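Local structure of glycerate dehydrogenase related protein (Thermoplasma acidophilum, 3GVX) at residues 55-59 against 60-64; 7-11 against 12-16; 213-216 against 217-220; 128-132 against 133-137. The protein probably reduces glyoxylate or hydroxypyruvate with NAD(P)H, in the manner of D-isomer specific 2-hydroxyacid dehydrogenases. One frame throughout, in Å; residues are numbered along the deposited sequence.

Four local turns, taken in chain order as contacts 2, 1, 4 and 3, follow one another in series; none nests in or crosses another. Contact 2 turns the chain from strand 3-5 into helix 11-20, and contact 1 shapes the loop that leaves strand 52-55 on its way to strand 73-75, all three strands being in the five-stranded parallel sheet. These two touch through Phe7 and Ile56. Contacts 4 and 3 lie at helix starts in the NAD-binding domain, following strands 124-128 and 204-207 of the seven-stranded sheet and leading into helices 132-143 and 216-225. Their nearest atoms are about 5 Å apart, whereas contacts 2 and 3 lie on opposite sides of the chain's centre.

Contact 1 (55-59 against 60-64); sequences AISAG and VDHID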
loop_
_atom_site.group_PDB
_atom_site.type_symbol
_atom_site.label_atom_id
_atom_site.label_comp_id
_atom_site.label_asym_id
_atom_site.label_seq_id
_atom_site.Cartn_x
_atom_site.Cartn_y
_atom_site.Cartn_z
ATOM N N ALA B 55 -3.783 21.992 -19.543
ATOM C CA ALA B 55 -4.966 22.186 -18.718
ATOM C C ALA B 55 -4.625 21.587 -17.352
ATOM O O ALA B 55 -3.870 20.615 -17.258
ATOM C CB ALA B 55 -6.164 21.457 -19.322
ATOM N N ILE B 56 -5.163 22.163 -16.289
ATOM C CA ILE B 56 -4.870 21.641 -14.961
ATOM C C ILE B 56 -5.946 20.672 -14.524
ATOM O O ILE B 56 -5.810 20.012 -13.507
ATOM C CB ILE B 56 -4.758 22.761 -13.921
ATOM C CG1 ILE B 56 -6.076 23.523 -13.841
ATOM C CG2 ILE B 56 -3.599 23.673 -14.281
ATOM C CD1 ILE B 56 -6.326 24.201 -12.523
ATOM N N SER B 57 -7.020 20.586 -15.300
ATOM C CA SER B 57 -8.113 19.668 -14.987
ATOM C C SER B 57 -7.875 18.317 -15.653
ATOM O O SER B 57 -7.002 18.184 -16.511
ATOM C CB SER B 57 -9.459 20.253 -15.430
ATOM O OG SER B 57 -9.483 20.484 -16.820
ATOM N N ALA B 58 -8.672 17.329 -15.262
ATOM C CA ALA B 58 -8.573 15.970 -15.794
ATOM C C ALA B 58 -9.075 15.872 -17.228
ATOM O O ALA B 58 -8.500 15.158 -18.048
ATOM C CB ALA B 58 -9.355 15.017 -14.903
ATOM N N GLY B 59 -10.145 16.601 -17.519
ATOM C CA GLY B 59 -10.726 16.601 -18.853
ATOM C C GLY B 59 -10.614 17.938 -19.570
ATOM O O GLY B 59 -10.413 18.988 -18.952
ATOM N N VAL B 60 -10.759 17.895 -20.886
ATOM C CA VAL B 60 -10.662 19.083 -21.707
ATOM C C VAL B 60 -11.927 19.358 -22.504
ATOM O O VAL B 60 -11.947 20.241 -23.349
ATOM C CB VAL B 60 -9.527 18.951 -22.707
ATOM C CG1 VAL B 60 -8.187 18.839 -21.987
ATOM C CG2 VAL B 60 -9.790 17.743 -23.596
ATOM N N ASP B 61 -12.987 18.614 -22.238
ATOM C CA ASP B 61 -14.196 18.829 -23.008
ATOM C C ASP B 61 -14.772 20.236 -22.925
ATOM O O ASP B 61 -15.512 20.656 -23.806
ATOM C CB ASP B 61 -15.234 17.766 -22.640
ATOM C CG ASP B 61 -14.686 16.352 -22.820
ATOM O OD1 ASP B 61 -14.092 16.071 -23.886
ATOM O OD2 ASP B 61 -14.828 15.526 -21.893
ATOM N N HIS B 62 -14.406 20.980 -21.890
ATOM C CA HIS B 62 -14.884 22.359 -21.723
ATOM C C HIS B 62 -13.934 23.334 -22.424
ATOM O O HIS B 62 -14.127 24.544 -22.384
ATOM C CB HIS B 62 -14.954 22.746 -20.240
ATOM C CG HIS B 62 -13.682 22.499 -19.505
ATOM N ND1 HIS B 62 -13.007 23.498 -18.837
ATOM C CD2 HIS B 62 -12.948 21.380 -19.359
ATOM C CE1 HIS B 62 -11.906 22.993 -18.310
ATOM N NE2 HIS B 62 -11.842 21.711 -18.611
ATOM N N ILE B 63 -12.884 22.808 -23.036
ATOM C CA ILE B 63 -11.923 23.648 -23.721
ATOM C C ILE B 63 -12.175 23.648 -25.237
ATOM O O ILE B 63 -12.521 22.625 -25.836
ATOM C CB ILE B 63 -10.483 23.184 -23.410
ATOM C CG1 ILE B 63 -10.196 23.410 -21.924
ATOM C CG2 ILE B 63 -9.502 23.926 -24.297
ATOM C CD1 ILE B 63 -9.047 22.637 -21.368
ATOM N N ASP B 64 -12.009 24.819 -25.842
ATOM C CA ASP B 64 -12.199 24.972 -27.279
ATOM C C ASP B 64 -11.087 24.302 -28.087
ATOM O O ASP B 64 -10.283 24.960 -28.766
ATOM C CB ASP B 64 -12.294 26.451 -27.666
ATOM C CG ASP B 64 -12.527 26.637 -29.169
ATOM O OD1 ASP B 64 -12.900 25.646 -29.823
ATOM O OD2 ASP B 64 -12.347 27.748 -29.700
#
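His62 reaches back across the loop to Gly59, its NE2 donating to Gly59 O over 3.1 Å. The bond is bent, 136° at the hydrogen, and although the oxygen lies close to the plane of the imidazole, the nitrogen sits above the carbonyl plane of Gly59. The same oxygen takes a second donor, Ser57 OG at 2.8 Å, which does approach in the carbonyl plane, so the two donors use different directions on one acceptor. Ser57 OG is also 3.2 Å from His62 NE2, at the edge of the ring. An alanine in place of Ser57 would probably leave Gly59 O with the bent histidine bond as its remaining grip here and the peptide easier to turn.

Behind this polar group is a type I beta turn from Val60 to Ile63, in the loop that follows strand 52-55 of the parallel sheet; Ile63 N closes it on Val60 O at 2.8 Å. With CG between the backbone N and carbonyl carbon (chi1 53°), the His62 ring swings so that NE2 reaches Gly59 O. One face of the ring rests on Ile63 CG1. Farther in, the far end of Ile63 packs against the strand end, CD1 to Ala55 CB at 3.7 Å, and Val60 CG1 is 4.2 Å from the same CB. Beyond the segment, His62 touches Asp42, Val60 lies on Ser76, and backbone hydrogen bonds join Ala55 to Cys75 and Ser57 to Asn77.

Contact 2 (7-11 against 12-16); sequences FPADG and HVREI
Asp10 turns its carboxylate back over the start of the helix, and OD1 takes up the backbone N-H groups there. The sounder of its two bonds comes from Val13 N, 3.0 Å away and nearly straight at 163°; it meets OD1 on the anti side, out of the carboxylate plane. His12 N is nearer to the same OD1 at 2.7 Å, yet a poor angle makes that bond weak. With CG between the backbone N and carbonyl carbon (chi1 56°), the carboxylate is folded over these donors. The His12 side chain runs beside that of Asp10 and points the same way, ring and carboxylate planes 21° apart.

This is an N-cap, set where the loop after strand 3-5 passes into helix 11-20. The main-chain bonds of the first turn start at once: Arg14 N donates to Asp10 O at 2.7 Å and Glu15 N to Gly11 O at 2.8 Å.

Bent at chi2, the Arg14 chain passes CD over Asp10 O and puts Ala9 O at the edge of the guanidinium, near its plane. NH1 is placed so close to Ala9 O that the hydrogen bond modelled there is doubtful. The guanidinium also makes a cation-pi contact with Trp28.

Apolar contact comes from Ala9 CB, which meets Val13 CG1 at 3.7 Å. Val13 in turn packs on Ile269 and Phe273 of helix 266-279.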
loop_
_atom_site.group_PDB
_atom_site.type_symbol
_atom_site.label_atom_id
_atom_site.label_comp_id
_atom_site.label_asym_id
_atom_site.label_seq_id
_atom_site.Cartn_x
_atom_site.Cartn_y
_atom_site.Cartn_z
ATOM N N PHE B 7 -4.052 32.269 -15.516
ATOM C CA PHE B 7 -5.066 32.396 -14.502
ATOM C C PHE B 7 -4.433 32.926 -13.233
ATOM O O PHE B 7 -3.217 32.867 -13.062
ATOM C CB PHE B 7 -5.803 31.068 -14.244
ATOM C CG PHE B 7 -4.911 29.888 -13.995
ATOM C CD1 PHE B 7 -4.568 29.024 -15.037
ATOM C CD2 PHE B 7 -4.422 29.616 -12.723
ATOM C CE1 PHE B 7 -3.755 27.913 -14.817
ATOM C CE2 PHE B 7 -3.601 28.505 -12.493
ATOM C CZ PHE B 7 -3.270 27.655 -13.546
ATOM N N PRO B 8 -5.256 33.486 -12.341
ATOM C CA PRO B 8 -4.843 34.052 -11.057
ATOM C C PRO B 8 -4.273 32.920 -10.205
ATOM O O PRO B 8 -4.915 31.890 -10.013
ATOM C CB PRO B 8 -6.152 34.617 -10.498
ATOM C CG PRO B 8 -6.972 34.875 -11.749
ATOM C CD PRO B 8 -6.704 33.647 -12.534
ATOM N N ALA B 9 -3.054 33.101 -9.719
ATOM C CA ALA B 9 -2.422 32.069 -8.914
ATOM C C ALA B 9 -1.774 32.699 -7.695
ATOM O O ALA B 9 -1.211 33.784 -7.778
ATOM C CB ALA B 9 -1.388 31.328 -9.752
ATOM N N ASP B 10 -1.859 32.039 -6.551
ATOM C CA ASP B 10 -1.235 32.621 -5.378
ATOM C C ASP B 10 0.216 32.219 -5.194
ATOM O O ASP B 10 0.830 31.582 -6.067
ATOM C CB ASP B 10 -2.027 32.297 -4.113
ATOM C CG ASP B 10 -2.231 30.817 -3.911
ATOM O OD1 ASP B 10 -1.237 30.064 -3.835
ATOM O OD2 ASP B 10 -3.398 30.398 -3.830
ATOM N N GLY B 11 0.758 32.636 -4.051
ATOM C CA GLY B 11 2.138 32.370 -3.704
ATOM C C GLY B 11 2.399 30.892 -3.538
ATOM O O GLY B 11 3.506 30.434 -3.808
ATOM N N HIS B 12 1.392 30.145 -3.092
ATOM C CA HIS B 12 1.553 28.703 -2.932
ATOM C C HIS B 12 1.788 28.101 -4.311
ATOM O O HIS B 12 2.780 27.408 -4.560
ATOM C CB HIS B 12 0.304 28.077 -2.312
ATOM C CG HIS B 12 0.526 26.694 -1.789
ATOM N ND1 HIS B 12 -0.468 25.952 -1.183
ATOM C CD2 HIS B 12 1.642 25.927 -1.752
ATOM C CE1 HIS B 12 0.026 24.789 -0.799
ATOM N NE2 HIS B 12 1.302 24.748 -1.132
ATOM N N VAL B 13 0.849 28.382 -5.202
ATOM C CA VAL B 13 0.924 27.914 -6.567
ATOM C C VAL B 13 2.253 28.389 -7.137
ATOM O O VAL B 13 3.015 27.610 -7.695
ATOM C CB VAL B 13 -0.272 28.466 -7.373
ATOM C CG1 VAL B 13 -0.233 27.954 -8.801
ATOM C CG2 VAL B 13 -1.593 28.100 -6.661
ATOM N N ARG B 14 2.555 29.664 -6.946
ATOM C CA ARG B 14 3.802 30.216 -7.447
ATOM C C ARG B 14 5.054 29.513 -6.957
ATOM O O ARG B 14 5.951 29.258 -7.750
ATOM C CB ARG B 14 3.886 31.701 -7.128
ATOM C CG ARG B 14 3.481 32.587 -8.272
ATOM C CD ARG B 14 2.475 33.618 -7.854
ATOM N NE ARG B 14 2.571 34.779 -8.725
ATOM C CZ ARG B 14 1.544 35.503 -9.142
ATOM N NH1 ARG B 14 0.319 35.187 -8.774
ATOM N NH2 ARG B 14 1.755 36.540 -9.928
ATOM N N GLU B 15 5.128 29.185 -5.670
ATOM C CA GLU B 15 6.320 28.498 -5.173
ATOM C C GLU B 15 6.495 27.159 -5.856
ATOM O O GLU B 15 7.568 26.850 -6.367
ATOM C CB GLU B 15 6.284 28.267 -3.654
ATOM C CG GLU B 15 7.656 27.800 -3.145
ATOM C CD GLU B 15 7.685 27.330 -1.691
ATOM O OE1 GLU B 15 8.787 26.961 -1.217
ATOM O OE2 GLU B 15 6.626 27.328 -1.022
ATOM N N ILE B 16 5.433 26.362 -5.842
ATOM C CA ILE B 16 5.421 25.052 -6.487
ATOM C C ILE B 16 5.976 25.216 -7.891
ATOM O O ILE B 16 6.868 24.479 -8.323
ATOM C CB ILE B 16 3.988 24.509 -6.618
ATOM C CG1 ILE B 16 3.371 24.350 -5.233
ATOM C CG2 ILE B 16 3.991 23.226 -7.431
ATOM C CD1 ILE B 16 2.003 23.712 -5.224
#

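Contact 3 (213-216 against 217-220); sequences VVSK and PDMI
Ser215 and Asp218 meet at the start of helix 216-225, where the serine is the N-cap. Its OG accepts from Asp218 N over 3.2 Å, an angle of 149° at the hydrogen; the hydroxyl oxygen is modelled too close to the aspartate side chain, which makes its exact place less certain. A chi1 of 159° swings OG opposite the serine's backbone N and forward to the helix end. The carboxylate of Asp218 has its firmer partner elsewhere, OD2 accepting from Ser193 N, which ties this helix start to the neighbouring helix 193-196.

Main-chain bonds take over from the cap. Met219 N donates to Ser215 O at 3.0 Å, and Ile220 N to Lys216 O at 3.1 Å, the latter almost straight at 171°. Both donors come nearly head-on to the carbonyl oxygen. Pro217 stands in the first turn of the helix, where its lack of an N-H costs no helical bond.

Apolar packing joins the turn to the sheet. Val214 CG1 rests on Met219 CB at 3.8 Å, the residue being built as selenomethionine, and both side chains continue onto Tyr231 of strand 230-233. The Lys216 chain is extended, and its NZ forms a salt bridge with Glu244.

In this part of the NAD-binding domain the Asp218 carboxylate thus lies in the first turn, where its negative charge would probably interact favourably with the positive end of the helix dipole, while the bond from Ser193 N fixes one of its oxygens and so limits how the group can rotate.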
loop_
_atom_site.group_PDB
_atom_site.type_symbol
_atom_site.label_atom_id
_atom_site.label_comp_id
_atom_site.label_asym_id
_atom_site.label_seq_id
_atom_site.Cartn_x
_atom_site.Cartn_y
_atom_site.Cartn_z
ATOM N N VAL B 213 -20.986 -2.967 -14.028
ATOM C CA VAL B 213 -20.131 -3.880 -14.765
ATOM C C VAL B 213 -20.348 -5.220 -14.069
ATOM O O VAL B 213 -19.946 -6.277 -14.557
ATOM C CB VAL B 213 -18.635 -3.469 -14.700
ATOM C CG1 VAL B 213 -17.770 -4.532 -15.378
ATOM C CG2 VAL B 213 -18.438 -2.100 -15.370
ATOM N N VAL B 214 -21.010 -5.162 -12.918
ATOM C CA VAL B 214 -21.318 -6.361 -12.156
ATOM C C VAL B 214 -22.816 -6.625 -11.997
ATOM O O VAL B 214 -23.602 -5.736 -11.662
ATOM C CB VAL B 214 -20.694 -6.333 -10.728
ATOM C CG1 VAL B 214 -21.191 -7.541 -9.914
ATOM C CG2 VAL B 214 -19.168 -6.326 -10.819
ATOM N N SER B 215 -23.185 -7.875 -12.247
ATOM C CA SER B 215 -24.551 -8.328 -12.093
ATOM C C SER B 215 -24.818 -8.374 -10.612
ATOM O O SER B 215 -24.260 -9.196 -9.879
ATOM C CB SER B 215 -24.728 -9.728 -12.677
ATOM O OG SER B 215 -25.865 -10.370 -12.125
ATOM N N LYS B 216 -25.685 -7.485 -10.171
ATOM C CA LYS B 216 -26.019 -7.435 -8.772
ATOM C C LYS B 216 -26.531 -8.745 -8.163
ATOM O O LYS B 216 -25.996 -9.201 -7.161
ATOM C CB LYS B 216 -27.013 -6.333 -8.523
ATOM C CG LYS B 216 -27.393 -6.273 -7.091
ATOM C CD LYS B 216 -27.936 -4.934 -6.747
ATOM C CE LYS B 216 -28.415 -4.957 -5.339
ATOM N NZ LYS B 216 -29.125 -3.705 -5.001
ATOM N N PRO B 217 -27.574 -9.365 -8.745
ATOM C CA PRO B 217 -28.056 -10.622 -8.152
ATOM C C PRO B 217 -27.026 -11.751 -8.202
ATOM O O PRO B 217 -26.970 -12.586 -7.301
ATOM C CB PRO B 217 -29.305 -10.949 -8.977
ATOM C CG PRO B 217 -29.744 -9.592 -9.499
ATOM C CD PRO B 217 -28.433 -8.954 -9.868
ATOM N N ASP B 218 -26.209 -11.777 -9.251
ATOM C CA ASP B 218 -25.194 -12.818 -9.384
ATOM C C ASP B 218 -24.103 -12.718 -8.312
ATOM O O ASP B 218 -23.672 -13.727 -7.758
ATOM C CB ASP B 218 -24.573 -12.778 -10.787
ATOM C CG ASP B 218 -25.545 -13.222 -11.870
ATOM O OD1 ASP B 218 -26.760 -13.018 -11.686
ATOM O OD2 ASP B 218 -25.091 -13.755 -12.906
HETATM N N MSE B 219 -23.674 -11.495 -8.019
HETATM C CA MSE B 219 -22.643 -11.274 -7.011
HETATM C C MSE B 219 -23.178 -11.574 -5.624
HETATM O O MSE B 219 -22.545 -12.278 -4.844
HETATM C CB MSE B 219 -22.129 -9.830 -7.092
HETATM C CG MSE B 219 -21.120 -9.433 -6.019
HETATM SE SE MSE B 219 -19.790 -10.614 -5.783
HETATM C CE MSE B 219 -18.878 -10.569 -7.303
ATOM N N ILE B 220 -24.357 -11.047 -5.326
ATOM C CA ILE B 220 -24.965 -11.282 -4.028
ATOM C C ILE B 220 -25.274 -12.753 -3.817
ATOM O O ILE B 220 -25.255 -13.248 -2.689
ATOM C CB ILE B 220 -26.261 -10.471 -3.867
ATOM C CG1 ILE B 220 -25.901 -8.990 -3.754
ATOM C CG2 ILE B 220 -27.079 -11.005 -2.704
ATOM C CD1 ILE B 220 -26.858 -8.150 -2.972
#

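Contact 4 (128-132 against 133-137); sequences LGYGG and IGRRV
Gly131 O receives the backbone N of Arg135 at 2.8 Å, the first main-chain bond of helix 132-143. Arg136 N repeats it one residue on, to Gly132 O at 3.2 Å. A water bridges the turn, accepting from Gly131 N at 2.7 Å and from Gly134 N at 3.0 Å.

The Arg135 side chain, extended from CG to NE, crosses the Tyr130 ring at about a right angle. Its CG lies over one ring face, a CH-pi contact 3.9 Å from the centroid. Farther along, Tyr130 CD2 sits over the centre of one guanidinium face, ring and guanidinium planes being 47° apart. NE and NH2 of Arg135 both send weak bonds to Tyr130 O, the shorter being the 3.2 Å from NE. The tyrosine hydroxyl has its main partner beyond the turn, Asp157 OD1. Replacing Tyr130 by an alanine would probably strip the ring from beneath Arg135 CG and its guanidinium, leaving that side chain to its weak bonds with the backbone O and more able to turn, and deprive Asp157 of this hydroxyl.

Gly129, Gly131 and Gly134 fit the GxGxxG pattern of a Rossmann fold, consistent with a dinucleotide-binding turn. The backbone angles of Gly129 themselves call for glycine, and at Gly134 a CB would clash with Gly129 O. Without that CB the helix can lie close to Gly129 O, while Arg135 and Tyr130 pack over the flank.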
loop_
_atom_site.group_PDB
_atom_site.type_symbol
_atom_site.label_atom_id
_atom_site.label_comp_id
_atom_site.label_asym_id
_atom_site.label_seq_id
_atom_site.Cartn_x
_atom_site.Cartn_y
_atom_site.Cartn_z
ATOM N N LEU B 128 -8.635 -6.134 -14.297
ATOM C CA LEU B 128 -9.602 -6.135 -15.365
ATOM C C LEU B 128 -9.671 -4.713 -15.906
ATOM O O LEU B 128 -10.198 -3.810 -15.254
ATOM C CB LEU B 128 -10.950 -6.572 -14.810
ATOM C CG LEU B 128 -12.046 -6.872 -15.826
ATOM C CD1 LEU B 128 -11.621 -8.030 -16.735
ATOM C CD2 LEU B 128 -13.333 -7.199 -15.066
ATOM N N GLY B 129 -9.126 -4.514 -17.100
ATOM C CA GLY B 129 -9.110 -3.187 -17.680
ATOM C C GLY B 129 -7.775 -2.572 -17.331
ATOM O O GLY B 129 -7.466 -2.364 -16.155
ATOM N N TYR B 130 -6.968 -2.277 -18.339
ATOM C CA TYR B 130 -5.668 -1.718 -18.053
ATOM C C TYR B 130 -5.472 -0.281 -18.458
ATOM O O TYR B 130 -4.674 0.044 -19.349
ATOM C CB TYR B 130 -4.566 -2.559 -18.666
ATOM C CG TYR B 130 -3.295 -2.425 -17.872
ATOM C CD1 TYR B 130 -3.265 -2.763 -16.522
ATOM C CD2 TYR B 130 -2.128 -1.948 -18.456
ATOM C CE1 TYR B 130 -2.099 -2.628 -15.770
ATOM C CE2 TYR B 130 -0.955 -1.807 -17.714
ATOM C CZ TYR B 130 -0.949 -2.153 -16.374
ATOM O OH TYR B 130 0.210 -2.030 -15.663
ATOM N N GLY B 131 -6.191 0.594 -17.777
ATOM C CA GLY B 131 -6.077 2.002 -18.061
ATOM C C GLY B 131 -5.252 2.759 -17.015
ATOM O O GLY B 131 -4.365 2.182 -16.378
ATOM N N GLY B 132 -5.531 4.050 -16.864
ATOM C CA GLY B 132 -4.815 4.864 -15.902
ATOM C C GLY B 132 -4.839 4.288 -14.502
ATOM O O GLY B 132 -3.833 4.283 -13.802
ATOM N N ILE B 133 -5.992 3.782 -14.099
ATOM C CA ILE B 133 -6.131 3.204 -12.778
ATOM C C ILE B 133 -5.408 1.874 -12.682
ATOM O O ILE B 133 -4.663 1.631 -11.740
ATOM C CB ILE B 133 -7.609 3.032 -12.431
ATOM C CG1 ILE B 133 -8.261 4.421 -12.370
ATOM C CG2 ILE B 133 -7.753 2.211 -11.156
ATOM C CD1 ILE B 133 -9.735 4.417 -12.104
ATOM N N GLY B 134 -5.612 1.030 -13.682
ATOM C CA GLY B 134 -4.957 -0.259 -13.705
ATOM C C GLY B 134 -3.447 -0.146 -13.739
ATOM O O GLY B 134 -2.753 -0.971 -13.148
ATOM N N ARG B 135 -2.930 0.870 -14.422
ATOM C CA ARG B 135 -1.488 1.061 -14.503
ATOM C C ARG B 135 -0.904 1.500 -13.180
ATOM O O ARG B 135 0.141 1.025 -12.773
ATOM C CB ARG B 135 -1.145 2.065 -15.606
ATOM C CG ARG B 135 -1.446 1.515 -16.996
ATOM C CD ARG B 135 -1.471 2.564 -18.100
ATOM N NE ARG B 135 -2.108 1.998 -19.287
ATOM C CZ ARG B 135 -1.475 1.412 -20.295
ATOM N NH1 ARG B 135 -0.159 1.320 -20.298
ATOM N NH2 ARG B 135 -2.176 0.879 -21.286
ATOM N N ARG B 136 -1.602 2.404 -12.514
ATOM C CA ARG B 136 -1.180 2.910 -11.223
ATOM C C ARG B 136 -1.283 1.817 -10.165
ATOM O O ARG B 136 -0.438 1.706 -9.301
ATOM C CB ARG B 136 -2.030 4.113 -10.826
ATOM C CG ARG B 136 -1.585 4.779 -9.550
ATOM C CD ARG B 136 -0.136 5.244 -9.608
ATOM N NE ARG B 136 0.272 5.818 -8.330
ATOM C CZ ARG B 136 1.450 6.371 -8.065
ATOM N NH1 ARG B 136 2.384 6.439 -8.999
ATOM N NH2 ARG B 136 1.677 6.861 -6.851
ATOM N N VAL B 137 -2.340 1.020 -10.254
ATOM C CA VAL B 137 -2.575 -0.086 -9.337
ATOM C C VAL B 137 -1.438 -1.086 -9.473
ATOM O O VAL B 137 -0.900 -1.558 -8.472
ATOM C CB VAL B 137 -3.962 -0.782 -9.617
ATOM C CG1 VAL B 137 -3.968 -2.213 -9.078
ATOM C CG2 VAL B 137 -5.096 0.037 -8.980
HETATM O O HOH W 1 2.190 0.430 -14.418
HETATM O O HOH W 2 -7.880 0.954 -15.702
#